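Local coordinates for protein 2-dehydropantoate 2-reductase (Porphyromonas gingivalis, PDB 2QYT) that probably catalyses the NADPH-dependent reduction of ketopantoate (2-dehydropantoate) to pantoate, the second step on the route from 3-methyl-2-oxobutanoate to (R)-pantoate in pantothenate biosynthesis, at residues V40-R45 / E50-A55; I87-K92 / A101-M106; K112-L117 / E159-G164; I142-R145 / L151-L154; I205-T210 / D258-M263. All coordinates share one frame; numbering follows the deposited sequence. Where two conformers were deposited one is given.

Overall arrangement
Contacts 1, 2 and 3 all reach the parallel Rossmann sheet and are buried and apolar. Contacts 1 and 2 each pack a strand against a nearby helical segment and touch through I43 and M106; contact 3 takes strand 111-115, hydrogen-bonded to the 86-89 strand of contact 2, across to the mixed sheet. Contact 4 lies in that second sheet, is partly exposed, and depends on backbone hydrogen bonds where the first three rely on side-chain packing; its I142 touches E159 of contact 3. Contact 5 stands apart in the helical C-terminal region, its centre about 34 Å from that of contact 1, and mixes apolar packing with a polar threonine-glutamine pair.

Contact 1 (V40-R45 / E50-A55); sequences VSWIAR and EAIRAA. With SO4 (sulfate ion), chain C.
Where strand 38-43 turns into helix 46-55, the backbones of A44 and I52 stay well apart, CA of A44 lying 8.9 Å from CA of I52, and side chains alone span the interval. I52 does most of the reaching. Its CG1 is anti to the carbonyl carbon (chi1 -66°) and its CG2 anti to the backbone N, which divides the two branches between two partners. The CG2 methyl comes to the rim of the W42 indole, near the ring plane and 4.2 Å from CZ3 of W42, while CD1 at the end of the longer branch rests 4.4 Å from CB of A44. This is a strand-to-helix connection of a Rossmann fold, following the second strand of a parallel sheet ordered 3-2-1-4-5. L16, in the glycine-rich loop after the first strand, and V74 of the adjacent strand each pack on both W42 and I52. Polar chemistry begins just beyond A44. The backbone N of R45 donates to O3 of a sulfate at 2.7 Å along a nearly straight path (168° at the hydrogen), and the amide of L16 binds the same ion. R45 curls beside it, with NE 3.9 Å from sulfate O4 and the guanidinium oblique to that oxygen. An anion here is consistent with a phosphate position of the NADP cofactor. On the helix surface, R53 NH2 and E50 OE2 form a long salt bridge of 3.7 Å.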
# COMPACT_ATOMS: atom_id res chain seq x y z
N VAL A 40 2.34 -19.75 -2.39
CA VAL A 40 2.36 -18.50 -1.67
C VAL A 40 3.39 -18.54 -0.54
O VAL A 40 3.32 -19.38 0.36
CB VAL A 40 0.90 -18.14 -1.13
CG1 VAL A 40 0.86 -16.81 -0.37
CG2 VAL A 40 -0.04 -18.01 -2.28
N SER A 41 4.35 -17.63 -0.60
CA SER A 41 5.39 -17.54 0.43
C SER A 41 5.28 -16.23 1.16
O SER A 41 4.80 -15.25 0.59
CB SER A 41 6.76 -17.71 -0.22
OG SER A 41 6.74 -18.91 -1.01
N TRP A 42 5.71 -16.24 2.42
CA TRP A 42 5.67 -15.09 3.31
C TRP A 42 7.01 -14.82 3.89
O TRP A 42 7.72 -15.75 4.29
CB TRP A 42 4.72 -15.36 4.48
CG TRP A 42 3.30 -15.56 4.09
CD1 TRP A 42 2.70 -15.22 2.90
CD2 TRP A 42 2.27 -16.15 4.89
NE1 TRP A 42 1.35 -15.58 2.92
CE2 TRP A 42 1.08 -16.17 4.12
CE3 TRP A 42 2.26 -16.71 6.17
CZ2 TRP A 42 -0.13 -16.70 4.60
CZ3 TRP A 42 1.07 -17.24 6.64
CH2 TRP A 42 -0.11 -17.23 5.86
N ILE A 43 7.40 -13.55 3.94
CA ILE A 43 8.61 -13.19 4.63
C ILE A 43 8.20 -12.47 5.89
O ILE A 43 7.64 -11.42 5.81
CB ILE A 43 9.54 -12.31 3.78
CG1 ILE A 43 9.83 -12.98 2.42
CG2 ILE A 43 10.82 -11.86 4.60
CD1 ILE A 43 10.63 -14.36 2.47
N ALA A 44 8.50 -13.05 7.04
CA ALA A 44 8.09 -12.48 8.32
C ALA A 44 9.26 -12.71 9.20
O ALA A 44 10.13 -13.49 8.83
CB ALA A 44 6.91 -13.22 8.86
N ARG A 45 9.32 -12.05 10.35
CA ARG A 45 10.45 -12.26 11.23
C ARG A 45 10.12 -12.31 12.69
O ARG A 45 8.97 -12.03 13.10
CB ARG A 45 11.55 -11.23 10.96
CG ARG A 45 11.10 -9.78 10.79
CD ARG A 45 12.19 -9.06 9.99
NE ARG A 45 11.77 -8.78 8.61
CZ ARG A 45 12.21 -9.38 7.49
NH1 ARG A 45 13.15 -10.35 7.52
NH2 ARG A 45 11.73 -8.96 6.31
N GLU A 50 7.95 -16.78 14.43
CA GLU A 50 7.89 -17.97 15.30
C GLU A 50 6.46 -18.44 15.66
O GLU A 50 6.21 -19.66 15.71
CB GLU A 50 8.79 -17.83 16.55
CG GLU A 50 10.32 -17.96 16.17
CD GLU A 50 10.68 -19.22 15.26
OE1 GLU A 50 10.32 -20.38 15.68
OE2 GLU A 50 11.29 -19.06 14.14
N ALA A 51 5.54 -17.49 15.90
CA ALA A 51 4.16 -17.82 16.23
C ALA A 51 3.43 -18.45 15.03
O ALA A 51 2.60 -19.34 15.20
CB ALA A 51 3.42 -16.59 16.69
N ILE A 52 3.70 -17.93 13.84
CA ILE A 52 3.17 -18.48 12.58
C ILE A 52 3.65 -19.93 12.44
O ILE A 52 2.81 -20.79 12.21
CB ILE A 52 3.60 -17.65 11.39
CG1 ILE A 52 2.95 -16.26 11.50
CG2 ILE A 52 3.23 -18.30 10.06
CD1 ILE A 52 3.37 -15.31 10.44
N ARG A 53 4.94 -20.20 12.64
CA ARG A 53 5.44 -21.57 12.44
C ARG A 53 4.82 -22.52 13.46
O ARG A 53 4.54 -23.68 13.14
CB ARG A 53 7.00 -21.68 12.42
CG ARG A 53 7.64 -20.74 11.36
CD ARG A 53 8.76 -21.29 10.46
NE ARG A 53 10.06 -20.78 10.87
CZ ARG A 53 11.10 -20.46 10.10
NH1 ARG A 53 11.10 -20.58 8.77
NH2 ARG A 53 12.18 -20.01 10.71
N ALA A 54 4.64 -22.06 14.70
CA ALA A 54 4.06 -22.89 15.75
C ALA A 54 2.57 -23.19 15.52
O ALA A 54 2.11 -24.31 15.79
CB ALA A 54 4.28 -22.23 17.13
N ALA A 55 1.82 -22.20 15.03
CA ALA A 55 0.41 -22.40 14.72
C ALA A 55 0.26 -23.15 13.40
O ALA A 55 -0.82 -23.60 13.06
CB ALA A 55 -0.35 -21.07 14.67
S SO4 C . 6.91 -9.09 9.90
O1 SO4 C . 5.91 -9.69 9.05
O2 SO4 C . 6.21 -8.06 10.68
O3 SO4 C . 7.50 -10.06 10.82
O4 SO4 C . 7.93 -8.47 9.02

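Contact 2 (I87-K92 / A101-M106); sequences ILFCTK and AEIRPM. With SO4 (sulfate ion), chain E; EDO (1,2-ethanediol), chain G.
The CD1 methyl of I87 is the bump that fits in the hollow formed by I103 and M106 (selenomethionine) near the end of helix 96-103. It lies 3.8 Å from CB of M106, and the same methyl is 4.4 Å from CD1 of I103. Backbone lines part of the hollow: M106 N donates to I103 O at 2.8 Å, and the methyl passes 4.3 Å from that oxygen. The second fit is made by F89. With its CG anti to the backbone N (chi1 -174°), the phenyl ring is carried toward the helix and presents its edge to I103, whose CG2 lies in the ring plane 3.9 Å from CE1 of F89. The branches of I103 are thus shared, CG2 and CD1 both meeting the ring while CD1 also approaches I87. F14 of strand 9-14 packs on both F89 and I103, and P78 and V81 cover M106 from helix 78-81, so the contact lies in the buried layer between the parallel sheet and the helices on this side. Polar groups gather past the end of the strand, where T91 OG1 donates to O3 of a sulfate at 3.2 Å, near the region in which Rossmann domains bind their cofactor. Between the segments themselves only carbon surfaces meet side chain to side chain, which implies cohesion from burial and complementary shape, with no directional bond between the segments.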
# COMPACT_ATOMS: atom_id res chain seq x y z
N ILE A 87 5.96 -10.19 -6.29
CA ILE A 87 6.26 -9.81 -4.95
C ILE A 87 5.32 -8.68 -4.54
O ILE A 87 5.28 -7.60 -5.17
CB ILE A 87 7.72 -9.33 -4.80
CG1 ILE A 87 8.69 -10.46 -5.17
CG2 ILE A 87 7.96 -8.78 -3.35
CD1 ILE A 87 10.15 -9.97 -5.41
N LEU A 88 4.58 -8.93 -3.47
CA LEU A 88 3.77 -7.89 -2.79
C LEU A 88 4.65 -7.32 -1.68
O LEU A 88 5.05 -8.05 -0.75
CB LEU A 88 2.52 -8.57 -2.19
CG LEU A 88 1.22 -8.59 -2.97
CD1 LEU A 88 1.34 -8.80 -4.44
CD2 LEU A 88 0.14 -9.51 -2.30
N PHE A 89 5.02 -6.06 -1.83
CA PHE A 89 6.02 -5.42 -0.98
C PHE A 89 5.21 -4.63 0.04
O PHE A 89 4.56 -3.66 -0.30
CB PHE A 89 6.95 -4.53 -1.85
CG PHE A 89 8.11 -3.93 -1.09
CD1 PHE A 89 9.30 -4.64 -0.95
CD2 PHE A 89 8.00 -2.66 -0.52
CE1 PHE A 89 10.39 -4.10 -0.26
CE2 PHE A 89 9.10 -2.08 0.20
CZ PHE A 89 10.30 -2.81 0.31
N CYS A 90 5.25 -5.07 1.29
CA CYS A 90 4.34 -4.63 2.35
C CYS A 90 5.07 -4.31 3.65
O CYS A 90 4.49 -4.40 4.72
CB CYS A 90 3.26 -5.71 2.59
SG CYS A 90 2.34 -6.15 1.08
N THR A 91 6.33 -3.92 3.57
CA THR A 91 7.02 -3.56 4.81
C THR A 91 7.13 -2.03 4.91
O THR A 91 7.34 -1.36 3.92
CB THR A 91 8.44 -4.19 4.90
OG1 THR A 91 9.07 -3.72 6.09
CG2 THR A 91 9.28 -3.75 3.76
N LYS A 92 6.98 -1.48 6.10
CA LYS A 92 7.34 -0.07 6.28
C LYS A 92 8.72 0.09 6.91
O LYS A 92 9.15 1.21 7.21
CB LYS A 92 6.28 0.71 7.07
CG LYS A 92 5.94 0.19 8.49
CD LYS A 92 5.20 1.26 9.36
CE LYS A 92 3.67 1.37 9.05
NZ LYS A 92 2.72 0.59 9.97
N ALA A 101 17.61 -4.48 -1.87
CA ALA A 101 18.67 -5.48 -1.61
C ALA A 101 18.13 -6.82 -1.03
O ALA A 101 18.53 -7.91 -1.48
CB ALA A 101 19.74 -4.90 -0.73
N GLU A 102 17.19 -6.73 -0.09
CA GLU A 102 16.63 -7.87 0.62
C GLU A 102 15.69 -8.71 -0.20
O GLU A 102 15.58 -9.90 0.03
CB GLU A 102 15.87 -7.42 1.87
CG GLU A 102 16.62 -6.38 2.69
CD GLU A 102 17.39 -6.97 3.82
OE1 GLU A 102 17.36 -8.20 3.97
OE2 GLU A 102 18.03 -6.19 4.57
N ILE A 103 14.97 -8.10 -1.12
CA ILE A 103 14.07 -8.88 -1.97
C ILE A 103 14.75 -9.41 -3.26
O ILE A 103 14.16 -10.22 -3.96
CB ILE A 103 12.75 -8.08 -2.31
CG1 ILE A 103 13.05 -6.94 -3.29
CG2 ILE A 103 12.03 -7.60 -1.01
CD1 ILE A 103 11.77 -6.20 -3.80
N ARG A 104 15.94 -8.90 -3.61
CA ARG A 104 16.61 -9.34 -4.85
C ARG A 104 16.68 -10.88 -5.07
O ARG A 104 16.47 -11.36 -6.22
CB ARG A 104 18.02 -8.73 -4.99
CG ARG A 104 18.04 -7.31 -5.59
CD ARG A 104 19.44 -6.87 -6.02
NE ARG A 104 19.42 -5.50 -6.56
CZ ARG A 104 19.06 -5.22 -7.81
NH1 ARG A 104 19.08 -3.98 -8.25
NH2 ARG A 104 18.68 -6.20 -8.63
N PRO A 105 16.98 -11.66 -4.02
CA PRO A 105 16.94 -13.12 -4.24
C PRO A 105 15.60 -13.66 -4.73
O PRO A 105 15.55 -14.77 -5.21
CB PRO A 105 17.32 -13.71 -2.87
CG PRO A 105 18.14 -12.67 -2.23
CD PRO A 105 17.44 -11.35 -2.65
N MSE A 106 14.52 -12.88 -4.64
CA MSE A 106 13.26 -13.33 -5.17
C MSE A 106 12.95 -12.83 -6.57
O MSE A 106 11.93 -13.17 -7.13
CB MSE A 106 12.10 -13.03 -4.20
CG MSE A 106 12.30 -13.74 -2.84
SE MSE A 106 10.84 -13.43 -1.63
CE MSE A 106 11.06 -11.47 -1.42
S SO4 E . 5.55 -4.85 8.54
O1 SO4 E . 5.36 -5.65 9.74
O2 SO4 E . 4.79 -3.59 8.64
O3 SO4 E . 6.99 -4.64 8.40
O4 SO4 E . 5.07 -5.57 7.37
C1 EDO G . 1.64 -4.26 5.86
O1 EDO G . 2.18 -5.59 5.93
C2 EDO G . 1.41 -3.67 7.25
O2 EDO G . 0.24 -2.87 7.18

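Contact 3 (K112-L117 / E159-G164); sequences KILPLL and ELFYFG. With EDO (1,2-ethanediol), chain J.
L114 and L116, on strand 111-115 of the Rossmann sheet and the loop after it, pack onto F161 and F163 of strand 158-164, which belongs to the mixed sheet. Between the two segments only side chains meet. In L114, CB points at the opposing strand and CG comes within 4.2 Å of CB of F163. There the chain forks. CD2 stays on F163, 3.7 Å from its CB, while CD1 reaches further, passing F163 CB to arrive at the edge of the F161 ring, 3.6 Å from CZ of F161 and near the ring plane. F161 advances to meet it, since a CG anti to the backbone N (chi1 -176°) stretches the ring toward the leucines. L177 of helix 172-183 touches both L114 and F163, closing the junction, and Y23 meets the F161 ring edge-to-face. At the far end of strand 158-164, the N and O of E159 both bond to O2 of an ethanediol. The other leucine comes obliquely at the ring, L116 CD1 standing 3.5 Å from CE1 of F161 and its CD2 3.8 Å from CZ of F161.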
# COMPACT_ATOMS: atom_id res chain seq x y z
N LYS A 112 7.29 -9.36 -11.04
CA LYS A 112 6.65 -8.04 -10.92
C LYS A 112 6.47 -7.73 -9.43
O LYS A 112 6.07 -8.60 -8.66
CB LYS A 112 5.30 -7.97 -11.63
CG LYS A 112 5.32 -8.39 -13.12
CD LYS A 112 6.18 -7.41 -13.93
CE LYS A 112 6.19 -7.71 -15.40
NZ LYS A 112 6.82 -8.98 -15.68
N ILE A 113 6.81 -6.51 -9.04
CA ILE A 113 6.78 -6.10 -7.68
C ILE A 113 5.69 -5.06 -7.56
O ILE A 113 5.61 -4.13 -8.39
CB ILE A 113 8.14 -5.50 -7.25
CG1 ILE A 113 9.28 -6.50 -7.51
CG2 ILE A 113 8.11 -5.13 -5.79
CD1 ILE A 113 10.63 -5.88 -7.40
N LEU A 114 4.85 -5.26 -6.53
CA LEU A 114 3.76 -4.37 -6.15
C LEU A 114 3.98 -3.78 -4.75
O LEU A 114 3.73 -4.45 -3.76
CB LEU A 114 2.45 -5.16 -6.09
CG LEU A 114 1.38 -4.91 -7.15
CD1 LEU A 114 0.07 -5.66 -6.88
CD2 LEU A 114 1.16 -3.41 -7.18
N PRO A 115 4.42 -2.51 -4.67
CA PRO A 115 4.44 -1.89 -3.36
C PRO A 115 3.01 -1.48 -2.98
O PRO A 115 2.32 -0.79 -3.76
CB PRO A 115 5.34 -0.63 -3.57
CG PRO A 115 5.79 -0.67 -5.01
CD PRO A 115 4.84 -1.57 -5.73
N LEU A 116 2.55 -1.91 -1.82
CA LEU A 116 1.21 -1.55 -1.39
C LEU A 116 1.19 -0.47 -0.29
O LEU A 116 0.13 -0.12 0.25
CB LEU A 116 0.41 -2.81 -1.02
CG LEU A 116 0.34 -3.89 -2.13
CD1 LEU A 116 -0.22 -5.19 -1.60
CD2 LEU A 116 -0.42 -3.38 -3.41
N LEU A 117 2.35 0.10 -0.02
CA LEU A 117 2.60 1.09 1.05
C LEU A 117 2.05 2.47 0.68
O LEU A 117 1.92 2.81 -0.50
CB LEU A 117 4.13 1.26 1.27
CG LEU A 117 5.13 0.07 1.30
CD1 LEU A 117 5.07 -0.65 -0.04
CD2 LEU A 117 6.59 0.50 1.60
N GLU A 159 -12.42 -4.20 2.04
CA GLU A 159 -11.10 -3.86 1.50
C GLU A 159 -11.14 -3.62 -0.01
O GLU A 159 -12.02 -4.13 -0.72
CB GLU A 159 -10.02 -4.85 1.94
CG GLU A 159 -10.07 -6.29 1.38
CD GLU A 159 -9.89 -6.42 -0.15
OE1 GLU A 159 -10.53 -7.34 -0.70
OE2 GLU A 159 -9.15 -5.65 -0.80
N LEU A 160 -10.19 -2.82 -0.50
CA LEU A 160 -10.02 -2.49 -1.91
C LEU A 160 -8.53 -2.59 -2.19
O LEU A 160 -7.76 -2.15 -1.37
CB LEU A 160 -10.53 -1.07 -2.19
CG LEU A 160 -12.04 -0.91 -2.00
CD1 LEU A 160 -12.47 0.58 -1.99
CD2 LEU A 160 -12.80 -1.72 -3.10
N PHE A 161 -8.16 -3.19 -3.34
CA PHE A 161 -6.80 -3.44 -3.75
C PHE A 161 -6.82 -2.96 -5.19
O PHE A 161 -7.55 -3.51 -6.05
CB PHE A 161 -6.54 -4.96 -3.65
CG PHE A 161 -5.11 -5.41 -3.97
CD1 PHE A 161 -4.32 -6.02 -2.97
CD2 PHE A 161 -4.60 -5.33 -5.26
CE1 PHE A 161 -3.03 -6.50 -3.26
CE2 PHE A 161 -3.29 -5.79 -5.55
CZ PHE A 161 -2.52 -6.38 -4.55
N TYR A 162 -6.06 -1.89 -5.45
CA TYR A 162 -5.85 -1.38 -6.82
C TYR A 162 -4.42 -1.57 -7.25
O TYR A 162 -3.51 -1.41 -6.47
CB TYR A 162 -6.16 0.11 -6.88
CG TYR A 162 -7.57 0.44 -6.56
CD1 TYR A 162 -8.55 0.40 -7.55
CD2 TYR A 162 -7.93 0.83 -5.27
CE1 TYR A 162 -9.88 0.73 -7.25
CE2 TYR A 162 -9.26 1.17 -4.97
CZ TYR A 162 -10.22 1.11 -5.96
OH TYR A 162 -11.51 1.43 -5.67
N PHE A 163 -4.20 -1.89 -8.52
CA PHE A 163 -2.81 -2.03 -8.97
C PHE A 163 -2.74 -1.84 -10.46
O PHE A 163 -3.79 -1.81 -11.12
CB PHE A 163 -2.25 -3.41 -8.58
CG PHE A 163 -2.63 -4.50 -9.54
CD1 PHE A 163 -1.74 -4.88 -10.57
CD2 PHE A 163 -3.89 -5.10 -9.46
CE1 PHE A 163 -2.09 -5.89 -11.49
CE2 PHE A 163 -4.26 -6.09 -10.37
CZ PHE A 163 -3.33 -6.49 -11.39
N GLY A 164 -1.54 -1.69 -10.99
CA GLY A 164 -1.35 -1.56 -12.43
C GLY A 164 0.02 -1.13 -12.83
O GLY A 164 0.77 -0.61 -12.01
C1 EDO J . -14.19 -8.00 1.64
O1 EDO J . -13.29 -8.62 2.54
C2 EDO J . -13.49 -7.65 0.35
O2 EDO J . -13.50 -6.22 0.31

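Contact 4 (I142-R145 / L151-L154); sequences ISAR and LITL
R145 and T153 form the hydrogen-bonded pair of an antiparallel beta hairpin, and the tight part of the contact is centred on them. R145 N donates to T153 O at 2.9 Å with a bent path (144°), whereas T153 N reaches R145 O at the same distance but almost straight (169°). One step along, A144 and L154 are a non-hydrogen-bonded pair with CA atoms only 4.3 Å apart; here L154 CA approaches S143 O at 3.3 Å in a CA-H...O contact. On the face bearing A144 and L154, the small CB of A144 is met by CD1 of L154 at 3.8 Å and, less closely, by CG2 of I152. Two residues back along the strand, I142 only grazes L154, its CD1 4.3 Å from CD2 of L154. The other face is looser and more exposed. R145 lies alongside T153, its chain bent at chi3 to bring one face of the guanidinium over CB of T153, offset toward the rim and with NH2 4.2 Å from that CB; two conformers were deposited, so this placement is doubtful. The hydroxyl of T153, anti to the carbonyl carbon, instead pairs with S147 OG just past the 142-145 segment. Helix 18-33 lies against the hairpin, V19 and Y23 touching I142 and Y22 touching both I142 and L154, while strand 58-61 continues the sheet by bonding to I152 and L154 on the side of strand 151-154 away from strand 137-148.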
# COMPACT_ATOMS: atom_id res chain seq x y z
N ILE A 142 -7.92 -0.57 3.49
CA ILE A 142 -8.12 -1.71 4.36
C ILE A 142 -7.73 -1.27 5.76
O ILE A 142 -6.73 -0.53 5.90
CB ILE A 142 -7.33 -2.99 3.93
CG1 ILE A 142 -7.88 -4.26 4.63
CG2 ILE A 142 -5.77 -2.79 3.99
CD1 ILE A 142 -7.02 -5.61 4.37
N SER A 143 -8.51 -1.69 6.75
CA SER A 143 -8.27 -1.35 8.15
C SER A 143 -7.78 -2.56 8.92
O SER A 143 -8.53 -3.21 9.64
CB SER A 143 -9.58 -0.87 8.77
OG SER A 143 -9.99 0.31 8.09
N ALA A 144 -6.50 -2.85 8.77
CA ALA A 144 -5.92 -4.11 9.23
C ALA A 144 -4.63 -3.85 9.94
O ALA A 144 -3.86 -2.96 9.55
CB ALA A 144 -5.69 -5.00 8.06
N ARG A 145 -4.38 -4.63 10.98
CA ARG A 145 -3.34 -4.41 11.99
C ARG A 145 -2.71 -5.76 12.33
O ARG A 145 -3.47 -6.69 12.58
CB ARG A 145 -4.08 -3.96 13.25
CG ARG A 145 -3.54 -2.80 14.00
CD ARG A 145 -4.60 -2.35 15.06
NE ARG A 145 -4.92 -3.36 16.08
CZ ARG A 145 -6.15 -3.75 16.43
NH1 ARG A 145 -7.24 -3.21 15.86
NH2 ARG A 145 -6.28 -4.67 17.37
N LEU A 151 -0.97 -12.90 14.40
CA LEU A 151 -2.39 -12.54 14.33
C LEU A 151 -2.61 -11.22 13.64
O LEU A 151 -2.02 -10.21 14.02
CB LEU A 151 -3.01 -12.50 15.75
CG LEU A 151 -4.51 -12.10 15.84
CD1 LEU A 151 -5.43 -13.22 15.25
CD2 LEU A 151 -5.00 -11.68 17.26
N ILE A 152 -3.49 -11.23 12.65
CA ILE A 152 -3.98 -10.02 12.00
C ILE A 152 -5.43 -9.79 12.43
O ILE A 152 -6.26 -10.73 12.44
CB ILE A 152 -3.95 -10.13 10.43
CG1 ILE A 152 -2.56 -10.62 9.93
CG2 ILE A 152 -4.26 -8.81 9.78
CD1 ILE A 152 -1.35 -9.80 10.53
N THR A 153 -5.73 -8.54 12.76
CA THR A 153 -7.08 -8.14 13.05
C THR A 153 -7.52 -7.07 12.04
O THR A 153 -6.78 -6.10 11.80
CB THR A 153 -7.16 -7.51 14.46
OG1 THR A 153 -6.70 -8.51 15.40
CG2 THR A 153 -8.59 -7.05 14.81
N LEU A 154 -8.68 -7.29 11.44
CA LEU A 154 -9.37 -6.27 10.67
C LEU A 154 -10.48 -5.69 11.47
O LEU A 154 -11.32 -6.40 12.06
CB LEU A 154 -9.97 -6.80 9.38
CG LEU A 154 -9.08 -7.00 8.16
CD1 LEU A 154 -8.01 -8.01 8.47
CD2 LEU A 154 -9.97 -7.45 6.96

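Contact 5 (I205-T210 / D258-M263); sequences ISVTAT and DKQRKM
V207 and T208, on the long helix 194-215, meet Q260 and M263 near the end of helix 252-262, a helix-helix contact in the all-helical C-terminal region of the 6-phosphogluconate-dehydrogenase-like type. At the start of the first segment, I205 turns from the partner helix to N118 and L286, and S206 directs its hydroxyl to L286 O and Y304 OH. V207 is the first to touch: its CG2, set between the backbone N and the carbonyl carbon, presses against the Q260 amide 3.3 Å from NE2. No partner for that enclosed nitrogen could be found, which is unfavourable for the amide as built. Next comes T208, whose side chain slides past Q260 in the opposite direction. Its OG1 stands anti to the carbonyl carbon (chi1 -58°), beside the backbone N, and lies 3.0 Å from OE1 of Q260. M204 O, one turn back, competes for the single hydroxyl proton, so the pairing with Q260 remains uncertain. The other branch, CG2, meets the selenium of M263, a selenomethionine, tip to tip, at 4.2 Å from SE. A209 continues the helix, its N bonded to I205 O at 2.8 Å. I219 of helix 219-225 touches both Q260 and M263. M263 is the last residue modelled before a gap, and its N reaches K259 O by a weak bond of 3.3 Å.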
# COMPACT_ATOMS: atom_id res chain seq x y z
N ILE A 205 -4.78 10.97 2.82
CA ILE A 205 -4.06 10.60 4.03
C ILE A 205 -3.01 11.65 4.39
O ILE A 205 -2.73 11.87 5.56
CB ILE A 205 -3.46 9.19 3.94
CG1 ILE A 205 -2.63 8.89 5.19
CG2 ILE A 205 -2.61 9.06 2.72
CD1 ILE A 205 -2.03 7.51 5.25
N SER A 206 -2.44 12.31 3.39
CA SER A 206 -1.59 13.47 3.65
C SER A 206 -2.41 14.52 4.42
O SER A 206 -2.12 14.82 5.58
CB SER A 206 -1.02 14.01 2.33
OG SER A 206 -0.18 15.13 2.52
N VAL A 207 -3.47 15.04 3.81
CA VAL A 207 -4.24 16.12 4.48
C VAL A 207 -4.70 15.67 5.87
O VAL A 207 -4.46 16.37 6.85
CB VAL A 207 -5.42 16.69 3.64
CG1 VAL A 207 -4.93 17.22 2.28
CG2 VAL A 207 -6.51 15.67 3.48
N THR A 208 -5.31 14.48 5.95
CA THR A 208 -5.88 13.94 7.19
C THR A 208 -4.82 13.74 8.27
O THR A 208 -5.01 14.17 9.41
CB THR A 208 -6.64 12.61 6.95
OG1 THR A 208 -7.68 12.81 5.99
CG2 THR A 208 -7.23 12.08 8.25
N ALA A 209 -3.71 13.10 7.90
CA ALA A 209 -2.60 12.90 8.84
C ALA A 209 -2.05 14.24 9.32
O ALA A 209 -1.99 14.48 10.52
CB ALA A 209 -1.50 12.03 8.23
N THR A 210 -1.68 15.13 8.41
CA THR A 210 -1.10 16.40 8.86
C THR A 210 -2.07 17.25 9.71
O THR A 210 -1.69 17.73 10.77
CB THR A 210 -0.32 17.23 7.76
OG1 THR A 210 -0.66 18.63 7.84
CG2 THR A 210 -0.59 16.73 6.37
N ASP A 258 -15.55 15.85 0.51
CA ASP A 258 -16.78 15.20 0.95
C ASP A 258 -16.52 13.86 1.67
O ASP A 258 -17.19 13.55 2.66
CB ASP A 258 -17.74 15.02 -0.21
CG ASP A 258 -19.18 14.98 0.23
OD1 ASP A 258 -19.80 13.90 0.16
OD2 ASP A 258 -19.69 16.03 0.68
N LYS A 259 -15.56 13.10 1.16
CA LYS A 259 -15.12 11.82 1.75
C LYS A 259 -14.70 11.96 3.23
O LYS A 259 -14.96 11.06 4.05
CB LYS A 259 -14.00 11.19 0.91
CG LYS A 259 -13.68 9.73 1.23
CD LYS A 259 -14.79 8.77 0.78
CE LYS A 259 -14.82 7.49 1.63
NZ LYS A 259 -15.92 6.58 1.21
N GLN A 260 -14.06 13.08 3.55
CA GLN A 260 -13.71 13.45 4.94
C GLN A 260 -14.94 13.57 5.86
O GLN A 260 -14.85 13.29 7.06
CB GLN A 260 -12.93 14.77 4.97
CG GLN A 260 -11.92 14.98 3.83
CD GLN A 260 -10.50 14.61 4.21
OE1 GLN A 260 -10.18 14.41 5.38
NE2 GLN A 260 -9.63 14.53 3.21
N ARG A 261 -16.07 14.00 5.31
CA ARG A 261 -17.31 14.21 6.09
C ARG A 261 -17.95 12.89 6.56
O ARG A 261 -18.59 12.85 7.62
CB ARG A 261 -18.33 15.04 5.30
CG ARG A 261 -17.78 16.34 4.69
CD ARG A 261 -18.86 17.15 3.98
NE ARG A 261 -18.34 18.36 3.34
CZ ARG A 261 -18.25 19.56 3.92
NH1 ARG A 261 -18.64 19.74 5.18
NH2 ARG A 261 -17.78 20.60 3.24
N LYS A 262 -17.77 11.83 5.77
CA LYS A 262 -18.38 10.51 6.03
C LYS A 262 -17.47 9.57 6.84
O LYS A 262 -17.94 8.54 7.37
CB LYS A 262 -18.78 9.84 4.71
CG LYS A 262 -19.88 10.59 3.94
CD LYS A 262 -20.09 9.95 2.56
CE LYS A 262 -21.17 10.69 1.76
NZ LYS A 262 -21.28 10.13 0.38
N MSE A 263 -16.17 9.93 6.90
CA MSE A 263 -15.17 9.25 7.72
C MSE A 263 -15.67 8.89 9.13
O MSE A 263 -16.26 9.74 9.83
CB MSE A 263 -13.94 10.16 7.83
CG MSE A 263 -12.62 9.43 8.05
SE MSE A 263 -11.07 10.57 7.62
CE MSE A 263 -9.94 9.11 6.92